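Local coordinates for protein NAD-dependent epimerase/dehydratase (PDB 3R6D) that probably binds a nicotinamide dinucleotide in a Rossmann-type fold, as a member of the NAD-dependent epimerase/dehydratase family, at residues 146-151 / 201-206; 74-79 / 102-107; 24-29 / 49-54. One frame throughout, in Å; residues are numbered along the deposited sequence.

In the fold
Interactions 1 and 2 belong to one sheet, the mainly parallel core of a Rossmann-type fold. Their centres are 9 Å apart, and they meet where Thr150 N lies 2.8 Å from Val103 O, a probable hydrogen bond. The pairings 76-79/102-108, 102-108/148-158 and 148-158/204-209 set the strand order across the sheet. Interaction 3 stands apart, at the end of helix 22-28, its centre about 17 Å from that of interaction 2 and about 26 Å from that of interaction 1; its nearest atoms stay about 7 Å from interaction 2. Strand 76-79 also pairs with 8-11; the glycine-rich segment between strand 8-11 and helix 22-28 would probably face the dinucleotide, as in relatives of this fold.

Interaction 1 (146-151 / 201-206); sequences NLNYTI and FHRTSI
Arg203 lies across the ring of Tyr149. Its CA stands over the ring centre, 3.7 Å from the Tyr149 centroid and almost on the normal, a CH-pi contact. The Arg203 chain then bends at chi3 and brings one face of its guanidinium over CE2 of Tyr149, offset toward the rim, the two planes 71° apart. From there NH1 of Arg203 donates to Leu147 O at 2.8 Å. That oxygen lies close to the guanidinium plane, although the nitrogen sits above the carbonyl plane. NH1 also bonds Ser145 O, so two carbonyls fix the rotation of the group. Asn148, its CG anti to the backbone N (chi1 -180°), lays OD1 over one face of the His202 ring, offset toward the rim and 3.2 Å from CD2 of His202; amide and ring planes are 36° apart. Thr150 OG1 donates to Phe201 O at 2.6 Å, in the carbonyl plane on a lone pair, and accepts from Arg102 NH2, which leaves its hydroxyl gripped twice. Regular pairing follows: Ile151 N to Thr204 O is 2.9 Å, and Ile206 N to Ile151 O is 2.8 Å. This is the parallel pairing of strands 148-158 and 204-209 in a Rossmann-type sheet, with 102-108 beyond 148-158; helix 129-144 packs on Tyr149 and Ile151 through Leu142 and Arg143, while Leu168 of strand 167-169 meets Phe201 and Ile206.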
loop_
_atom_site.group_PDB
_atom_site.type_symbol
_atom_site.label_atom_id
_atom_site.label_comp_id
_atom_site.label_asym_id
_atom_site.label_seq_id
_atom_site.Cartn_x
_atom_site.Cartn_y
_atom_site.Cartn_z
ATOM N N ASN A 146 -12.260 -4.204 11.966
ATOM C CA ASN A 146 -11.689 -5.141 12.855
ATOM C C ASN A 146 -10.495 -5.902 12.257
ATOM O O ASN A 146 -10.000 -6.876 12.824
ATOM C CB ASN A 146 -12.855 -6.097 13.208
ATOM C CG ASN A 146 -13.583 -6.678 11.917
ATOM O OD1 ASN A 146 -12.914 -6.942 10.908
ATOM N ND2 ASN A 146 -14.935 -6.830 11.944
ATOM N N LEU A 147 -10.046 -5.454 11.063
ATOM C CA LEU A 147 -9.028 -6.176 10.315
ATOM C C LEU A 147 -7.669 -5.991 10.968
ATOM O O LEU A 147 -7.403 -4.962 11.642
ATOM C CB LEU A 147 -8.959 -5.700 8.849
ATOM C CG LEU A 147 -10.247 -5.920 8.067
ATOM C CD1 LEU A 147 -10.197 -5.240 6.719
ATOM C CD2 LEU A 147 -10.539 -7.421 7.877
ATOM N N ASN A 148 -6.770 -6.946 10.748
ATOM C CA ASN A 148 -5.406 -6.791 11.170
ATOM C C ASN A 148 -4.663 -5.983 10.095
ATOM O O ASN A 148 -4.012 -6.545 9.195
ATOM C CB ASN A 148 -4.727 -8.125 11.416
ATOM C CG ASN A 148 -3.299 -7.942 11.859
ATOM O OD1 ASN A 148 -2.901 -6.815 12.190
ATOM N ND2 ASN A 148 -2.491 -8.990 11.783
ATOM N N TYR A 149 -4.809 -4.651 10.171
ATOM C CA TYR A 149 -4.298 -3.747 9.156
ATOM C C TYR A 149 -2.915 -3.240 9.481
ATOM O O TYR A 149 -2.549 -3.049 10.660
ATOM C CB TYR A 149 -5.267 -2.565 8.930
ATOM C CG TYR A 149 -5.359 -1.610 10.097
ATOM C CD1 TYR A 149 -4.415 -0.598 10.248
ATOM C CD2 TYR A 149 -6.401 -1.690 11.033
ATOM C CE1 TYR A 149 -4.456 0.294 11.305
ATOM C CE2 TYR A 149 -6.473 -0.796 12.102
ATOM C CZ TYR A 149 -5.489 0.197 12.217
ATOM O OH TYR A 149 -5.508 1.127 13.252
ATOM N N THR A 150 -2.171 -2.944 8.412
ATOM C CA THR A 150 -1.035 -2.027 8.523
ATOM C C THR A 150 -1.243 -0.950 7.468
ATOM O O THR A 150 -1.339 -1.278 6.266
ATOM C CB THR A 150 0.324 -2.719 8.221
ATOM O OG1 THR A 150 0.413 -3.983 8.904
ATOM C CG2 THR A 150 1.468 -1.800 8.605
ATOM N N ILE A 151 -1.339 0.304 7.900
ATOM C CA ILE A 151 -1.382 1.422 6.970
ATOM C C ILE A 151 0.033 1.918 6.805
ATOM O O ILE A 151 0.749 2.104 7.800
ATOM C CB ILE A 151 -2.332 2.516 7.480
ATOM C CG1 ILE A 151 -3.794 1.994 7.473
ATOM C CG2 ILE A 151 -2.148 3.800 6.659
ATOM C CD1 ILE A 151 -4.733 2.872 8.266
ATOM N N PHE A 201 3.317 -4.180 13.375
ATOM C CA PHE A 201 2.507 -3.923 12.232
ATOM C C PHE A 201 1.048 -4.312 12.435
ATOM O O PHE A 201 0.250 -4.242 11.531
ATOM C CB PHE A 201 3.108 -4.670 11.041
ATOM C CG PHE A 201 4.553 -4.342 10.839
ATOM C CD1 PHE A 201 4.952 -3.024 10.609
ATOM C CD2 PHE A 201 5.533 -5.327 10.980
ATOM C CE1 PHE A 201 6.275 -2.698 10.513
ATOM C CE2 PHE A 201 6.868 -5.006 10.876
ATOM C CZ PHE A 201 7.246 -3.693 10.636
ATOM N N HIS A 202 0.701 -4.767 13.639
ATOM C CA HIS A 202 -0.635 -5.251 13.925
ATOM C C HIS A 202 -1.538 -4.070 14.277
ATOM O O HIS A 202 -1.438 -3.515 15.375
ATOM C CB HIS A 202 -0.577 -6.220 15.117
ATOM C CG HIS A 202 -1.851 -6.973 15.349
ATOM N ND1 HIS A 202 -2.939 -6.455 16.027
ATOM C CD2 HIS A 202 -2.219 -8.214 14.954
ATOM C CE1 HIS A 202 -3.919 -7.346 16.029
ATOM N NE2 HIS A 202 -3.503 -8.430 15.403
ATOM N N ARG A 203 -2.433 -3.696 13.363
ATOM C CA ARG A 203 -3.348 -2.561 13.562
ATOM C C ARG A 203 -2.552 -1.315 13.903
ATOM O O ARG A 203 -2.864 -0.606 14.858
ATOM C CB ARG A 203 -4.423 -2.875 14.595
ATOM C CG ARG A 203 -5.291 -4.035 14.146
ATOM C CD ARG A 203 -6.387 -4.406 15.151
ATOM N NE ARG A 203 -7.280 -3.303 15.511
ATOM C CZ ARG A 203 -8.319 -2.859 14.789
ATOM N NH1 ARG A 203 -8.586 -3.358 13.596
ATOM N NH2 ARG A 203 -9.092 -1.867 15.257
ATOM N N THR A 204 -1.591 -0.995 13.051
ATOM C CA THR A 204 -0.827 0.224 13.200
ATOM C C THR A 204 -0.704 0.966 11.863
ATOM O O THR A 204 -0.951 0.410 10.799
ATOM C CB THR A 204 0.566 -0.067 13.769
ATOM O OG1 THR A 204 1.256 -0.858 12.826
ATOM C CG2 THR A 204 0.508 -0.776 15.102
ATOM N N SER A 205 -0.330 2.231 11.966
ATOM C CA SER A 205 -0.125 3.112 10.837
ATOM C C SER A 205 1.284 3.665 10.919
ATOM O O SER A 205 1.618 4.411 11.849
ATOM C CB SER A 205 -1.103 4.255 10.912
ATOM O OG SER A 205 -0.845 5.116 9.818
ATOM N N ILE A 206 2.113 3.275 9.950
ATOM C CA ILE A 206 3.560 3.485 10.019
ATOM C C ILE A 206 3.976 4.350 8.824
ATOM O O ILE A 206 3.640 4.030 7.682
ATOM C CB ILE A 206 4.286 2.100 9.977
ATOM C CG1 ILE A 206 3.807 1.182 11.116
ATOM C CG2 ILE A 206 5.812 2.249 10.055
ATOM C CD1 ILE A 206 3.856 1.782 12.504
#

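Interaction 2 (74-79 / 102-107); sequences AEVVFV and RVIGVS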
loop_
_atom_site.group_PDB
_atom_site.type_symbol
_atom_site.label_atom_id
_atom_site.label_comp_id
_atom_site.label_asym_id
_atom_site.label_seq_id
_atom_site.Cartn_x
_atom_site.Cartn_y
_atom_site.Cartn_z
ATOM N N ALA A 74 -6.968 -15.660 -0.004
ATOM C CA ALA A 74 -5.836 -14.773 0.319
ATOM C C ALA A 74 -5.425 -14.982 1.790
ATOM O O ALA A 74 -6.287 -15.042 2.667
ATOM C CB ALA A 74 -6.197 -13.326 0.089
ATOM N N GLU A 75 -4.115 -15.034 2.037
ATOM C CA GLU A 75 -3.588 -14.931 3.388
ATOM C C GLU A 75 -3.288 -13.485 3.766
ATOM O O GLU A 75 -3.169 -13.179 4.961
ATOM C CB GLU A 75 -2.371 -15.829 3.534
ATOM C CG GLU A 75 -2.778 -17.293 3.425
ATOM C CD GLU A 75 -1.637 -18.252 3.228
ATOM O OE1 GLU A 75 -0.490 -17.823 2.985
ATOM O OE2 GLU A 75 -1.929 -19.454 3.292
ATOM N N VAL A 76 -3.110 -12.608 2.791
ATOM C CA VAL A 76 -2.876 -11.198 3.015
ATOM C C VAL A 76 -3.361 -10.485 1.766
ATOM O O VAL A 76 -3.262 -11.044 0.640
ATOM C CB VAL A 76 -1.382 -10.900 3.323
ATOM C CG1 VAL A 76 -0.405 -11.439 2.228
ATOM C CG2 VAL A 76 -1.144 -9.405 3.546
ATOM N N VAL A 77 -3.927 -9.294 1.957
ATOM C CA VAL A 77 -4.361 -8.444 0.852
ATOM C C VAL A 77 -3.554 -7.153 0.888
ATOM O O VAL A 77 -3.428 -6.544 1.969
ATOM C CB VAL A 77 -5.889 -8.174 0.945
ATOM C CG1 VAL A 77 -6.336 -7.191 -0.128
ATOM C CG2 VAL A 77 -6.650 -9.502 0.783
ATOM N N PHE A 78 -2.998 -6.761 -0.255
ATOM C CA PHE A 78 -2.342 -5.474 -0.392
ATOM C C PHE A 78 -3.275 -4.519 -1.108
ATOM O O PHE A 78 -3.832 -4.861 -2.158
ATOM C CB PHE A 78 -1.041 -5.631 -1.170
ATOM C CG PHE A 78 -0.308 -4.313 -1.359
ATOM C CD1 PHE A 78 0.421 -3.760 -0.318
ATOM C CD2 PHE A 78 -0.364 -3.635 -2.581
ATOM C CE1 PHE A 78 1.084 -2.531 -0.473
ATOM C CE2 PHE A 78 0.336 -2.435 -2.773
ATOM C CZ PHE A 78 1.069 -1.879 -1.713
ATOM N N VAL A 79 -3.491 -3.329 -0.533
ATOM C CA VAL A 79 -4.353 -2.305 -1.115
ATOM C C VAL A 79 -3.482 -1.170 -1.603
ATOM O O VAL A 79 -2.959 -0.380 -0.800
ATOM C CB VAL A 79 -5.420 -1.814 -0.112
ATOM C CG1 VAL A 79 -6.340 -0.799 -0.738
ATOM C CG2 VAL A 79 -6.229 -2.967 0.426
ATOM N N ARG A 102 -5.750 -10.182 7.300
ATOM C CA ARG A 102 -4.499 -9.387 7.153
ATOM C C ARG A 102 -4.523 -8.480 5.935
ATOM O O ARG A 102 -4.718 -8.965 4.802
ATOM C CB ARG A 102 -3.300 -10.321 7.089
ATOM C CG ARG A 102 -1.960 -9.603 7.171
ATOM C CD ARG A 102 -1.612 -9.258 8.608
ATOM N NE ARG A 102 -0.319 -8.546 8.660
ATOM C CZ ARG A 102 -0.138 -7.220 8.569
ATOM N NH1 ARG A 102 -1.174 -6.375 8.532
ATOM N NH2 ARG A 102 1.100 -6.750 8.516
ATOM N N VAL A 103 -4.367 -7.173 6.165
ATOM C CA VAL A 103 -4.402 -6.212 5.051
ATOM C C VAL A 103 -3.284 -5.191 5.239
ATOM O O VAL A 103 -3.087 -4.674 6.341
ATOM C CB VAL A 103 -5.840 -5.612 4.871
ATOM C CG1 VAL A 103 -6.313 -4.859 6.090
ATOM C CG2 VAL A 103 -5.922 -4.783 3.606
ATOM N N ILE A 104 -2.538 -4.910 4.164
ATOM C CA ILE A 104 -1.541 -3.846 4.149
ATOM C C ILE A 104 -1.997 -2.846 3.096
ATOM O O ILE A 104 -2.234 -3.236 1.952
ATOM C CB ILE A 104 -0.138 -4.410 3.797
ATOM C CG1 ILE A 104 0.327 -5.396 4.868
ATOM C CG2 ILE A 104 0.864 -3.262 3.631
ATOM C CD1 ILE A 104 1.482 -6.285 4.438
ATOM N N GLY A 105 -2.120 -1.574 3.464
ATOM C CA GLY A 105 -2.638 -0.567 2.550
ATOM C C GLY A 105 -1.757 0.666 2.513
ATOM O O GLY A 105 -1.127 1.016 3.517
ATOM N N VAL A 106 -1.738 1.347 1.370
ATOM C CA VAL A 106 -0.981 2.549 1.159
ATOM C C VAL A 106 -1.838 3.790 1.290
ATOM O O VAL A 106 -2.830 3.929 0.573
ATOM C CB VAL A 106 -0.324 2.486 -0.223
ATOM C CG1 VAL A 106 0.160 3.839 -0.638
ATOM C CG2 VAL A 106 0.833 1.463 -0.186
ATOM N N SER A 107 -1.411 4.705 2.161
ATOM C CA SER A 107 -2.059 5.991 2.349
ATOM C C SER A 107 -1.020 7.084 2.283
ATOM O O SER A 107 0.135 6.849 1.931
ATOM C CB SER A 107 -2.801 5.940 3.687
ATOM O OG SER A 107 -3.561 7.090 3.922
HETATM O O HOH W 1 -5.684 -13.041 6.772
#
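Strands 76-79 and 102-107 run parallel, 10° apart, joined by four alternating backbone bonds, from Val77 N to Arg102 O (3.0 Å) through Ile104 N to Val77 O and Val79 N to Ile104 O, ending at Val106 N to Val79 O. Before these, a water continues the ladder, donating to Glu75 O and accepting from Arg102 N. On the face carrying Phe78 and Ile104, the Phe78 ring, its CG anti to the backbone N (chi1 180°), slants across the neighbouring strand: CD1 of Phe78 lies 4.0 Å from CG2 of Ile104, and its CZ 3.7 Å from CG2 of Val106. On the face of Val77 and Val79, CG2 of Val79 and CG2 of Val103 touch at 3.7 Å; Gly105, paired with Val79, adds no side chain there. Arg102 starts alongside Val76, CG to CG2 of Val76 at 3.7 Å, then bends at chi2 (80°), so that its guanidinium leaves strand 76-79 and meets strand 148-158. Ile189 and Leu193 of helix 182-193 lie against Phe78, Val76 and Ile104. Helix 85-96 joins the two strands in a beta-alpha-beta crossover of the Rossmann-type fold. The side chains that meet are mostly apolar, with Arg102 the charged exception beside Val76; its salt bridge from NE to Glu198 and its bonds to Asn148 O and the Thr150 hydroxyl would probably offset the cost of burying the charge and fix the guanidinium's orientation.

Interaction 3 (24-29 / 49-54); sequences TLLTYT and IDHERV
Arg53 reaches from the turn before strand 54-58 to the end of helix 22-28. Its CB rests 4.0 Å from CD2 of Leu26. CG points anti to the carbonyl carbon, and a bend at chi3 (-70°) swings NE and the guanidinium onto the helix end. NE faces Asp30 OD1 in a long, weak ion pair. NH2 donates to Leu26 O at 2.8 Å, nearly straight (162°), in the carbonyl plane on a lone pair, while NH1 bonds Met31 O. CD2 of Leu26 also lies over one guanidinium face, offset toward its rim. A positive group on this C-terminal helix carbonyl would probably be favoured by its partial negative charge.

Leu26 and His51 meet tip to tip: CD2 of Leu26 stands over the His51 ring, 3.7 Å from its centroid, a CH-pi contact; CD1 of Leu26 touches CG2 of Val54 at 3.8 Å. In the ring plane, ND1 of His51 accepts from Arg53 N at 2.9 Å, which helps fix the ring's rotation, one face turned to the leucine. An alanine here would remove the ring face under Leu26 and the acceptor for Arg53 N, and would probably loosen the turn and its packing on the helix. Val54 N to His51 O closes a type I turn. Such packing joins the helix after the first strand of a Rossmann-type fold to the turn entering parallel strand 54-58.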
loop_
_atom_site.group_PDB
_atom_site.type_symbol
_atom_site.label_atom_id
_atom_site.label_comp_id
_atom_site.label_asym_id
_atom_site.label_seq_id
_atom_site.Cartn_x
_atom_site.Cartn_y
_atom_site.Cartn_z
ATOM N N THR A 24 8.893 -7.948 -7.325
ATOM C CA THR A 24 9.796 -8.416 -6.267
ATOM C C THR A 24 9.313 -9.708 -5.647
ATOM O O THR A 24 10.136 -10.540 -5.266
ATOM C CB THR A 24 10.058 -7.377 -5.145
ATOM O OG1 THR A 24 9.073 -7.471 -4.095
ATOM C CG2 THR A 24 10.129 -6.022 -5.691
ATOM N N LEU A 25 7.999 -9.863 -5.499
ATOM C CA LEU A 25 7.492 -11.106 -4.924
ATOM C C LEU A 25 7.711 -12.278 -5.885
ATOM O O LEU A 25 7.933 -13.397 -5.440
ATOM C CB LEU A 25 6.039 -10.960 -4.495
ATOM C CG LEU A 25 5.767 -9.935 -3.375
ATOM C CD1 LEU A 25 4.270 -9.864 -3.093
ATOM C CD2 LEU A 25 6.558 -10.220 -2.100
ATOM N N LEU A 26 7.611 -12.041 -7.185
ATOM C CA LEU A 26 7.897 -13.125 -8.107
ATOM C C LEU A 26 9.372 -13.503 -8.068
ATOM O O LEU A 26 9.691 -14.694 -8.083
ATOM C CB LEU A 26 7.479 -12.739 -9.532
ATOM C CG LEU A 26 5.958 -12.605 -9.746
ATOM C CD1 LEU A 26 5.671 -11.994 -11.090
ATOM C CD2 LEU A 26 5.293 -13.990 -9.573
ATOM N N THR A 27 10.259 -12.511 -8.049
ATOM C CA THR A 27 11.697 -12.775 -8.121
ATOM C C THR A 27 12.234 -13.376 -6.822
ATOM O O THR A 27 13.074 -14.297 -6.858
ATOM C CB THR A 27 12.452 -11.494 -8.460
ATOM O OG1 THR A 27 12.002 -11.064 -9.749
ATOM C CG2 THR A 27 13.962 -11.733 -8.523
ATOM N N TYR A 28 11.743 -12.905 -5.672
ATOM C CA TYR A 28 12.410 -13.129 -4.409
ATOM C C TYR A 28 11.597 -13.961 -3.422
ATOM O O TYR A 28 12.058 -14.145 -2.294
ATOM C CB TYR A 28 12.818 -11.787 -3.724
ATOM C CG TYR A 28 13.843 -11.044 -4.554
ATOM C CD1 TYR A 28 15.159 -11.541 -4.701
ATOM C CD2 TYR A 28 13.503 -9.885 -5.234
ATOM C CE1 TYR A 28 16.087 -10.878 -5.483
ATOM C CE2 TYR A 28 14.457 -9.185 -5.990
ATOM C CZ TYR A 28 15.738 -9.706 -6.118
ATOM O OH TYR A 28 16.686 -9.041 -6.897
ATOM N N THR A 29 10.411 -14.429 -3.826
ATOM C CA THR A 29 9.626 -15.339 -2.986
ATOM C C THR A 29 8.963 -16.419 -3.838
ATOM O O THR A 29 8.992 -16.352 -5.068
ATOM C CB THR A 29 8.492 -14.580 -2.208
ATOM O OG1 THR A 29 7.355 -14.395 -3.052
ATOM C CG2 THR A 29 8.944 -13.264 -1.612
ATOM N N ILE A 49 2.337 -10.705 -16.206
ATOM C CA ILE A 49 1.078 -11.343 -16.562
ATOM C C ILE A 49 1.305 -12.777 -17.047
ATOM O O ILE A 49 0.444 -13.647 -16.818
ATOM C CB ILE A 49 0.282 -10.451 -17.579
ATOM C CG1 ILE A 49 -0.145 -9.114 -16.907
ATOM C CG2 ILE A 49 -0.885 -11.227 -18.256
ATOM C CD1 ILE A 49 -1.153 -9.238 -15.773
ATOM N N ASP A 50 2.426 -13.047 -17.735
ATOM C CA ASP A 50 2.706 -14.374 -18.275
ATOM C C ASP A 50 3.268 -15.326 -17.219
ATOM O O ASP A 50 3.493 -16.499 -17.523
ATOM C CB ASP A 50 3.710 -14.307 -19.437
ATOM C CG ASP A 50 3.190 -13.569 -20.665
ATOM O OD1 ASP A 50 2.014 -13.094 -20.715
ATOM O OD2 ASP A 50 4.024 -13.433 -21.605
ATOM N N HIS A 51 3.509 -14.858 -15.995
ATOM C CA HIS A 51 4.186 -15.709 -15.002
ATOM C C HIS A 51 3.195 -16.717 -14.403
ATOM O O HIS A 51 2.053 -16.365 -14.083
ATOM C CB HIS A 51 4.754 -14.821 -13.878
ATOM C CG HIS A 51 5.728 -15.535 -12.992
ATOM N ND1 HIS A 51 5.368 -16.561 -12.130
ATOM C CD2 HIS A 51 7.071 -15.408 -12.892
ATOM C CE1 HIS A 51 6.456 -17.007 -11.517
ATOM N NE2 HIS A 51 7.501 -16.313 -11.953
ATOM N N GLU A 52 3.643 -17.957 -14.234
ATOM C CA GLU A 52 2.758 -19.033 -13.723
ATOM C C GLU A 52 2.177 -18.771 -12.313
ATOM O O GLU A 52 1.126 -19.355 -11.951
ATOM C CB GLU A 52 3.472 -20.386 -13.736
ATOM C CG GLU A 52 4.677 -20.450 -12.848
ATOM C CD GLU A 52 5.362 -21.808 -12.850
ATOM O OE1 GLU A 52 4.917 -22.733 -13.590
ATOM O OE2 GLU A 52 6.352 -21.955 -12.096
ATOM N N ARG A 53 2.853 -17.947 -11.517
ATOM C CA ARG A 53 2.361 -17.671 -10.165
ATOM C C ARG A 53 1.441 -16.451 -10.095
ATOM O O ARG A 53 1.058 -16.026 -9.003
ATOM C CB ARG A 53 3.520 -17.584 -9.174
ATOM C CG ARG A 53 3.984 -18.969 -8.722
ATOM C CD ARG A 53 5.068 -18.897 -7.649
ATOM N NE ARG A 53 6.363 -18.408 -8.144
ATOM C CZ ARG A 53 7.042 -17.328 -7.743
ATOM N NH1 ARG A 53 6.564 -16.466 -6.819
ATOM N NH2 ARG A 53 8.228 -17.094 -8.299
ATOM N N VAL A 54 1.021 -15.907 -11.235
ATOM C CA VAL A 54 0.132 -14.761 -11.304
ATOM C C VAL A 54 -1.212 -15.168 -11.904
ATOM O O VAL A 54 -1.252 -15.789 -12.969
ATOM C CB VAL A 54 0.751 -13.631 -12.161
ATOM C CG1 VAL A 54 -0.207 -12.472 -12.336
ATOM C CG2 VAL A 54 2.057 -13.151 -11.499
#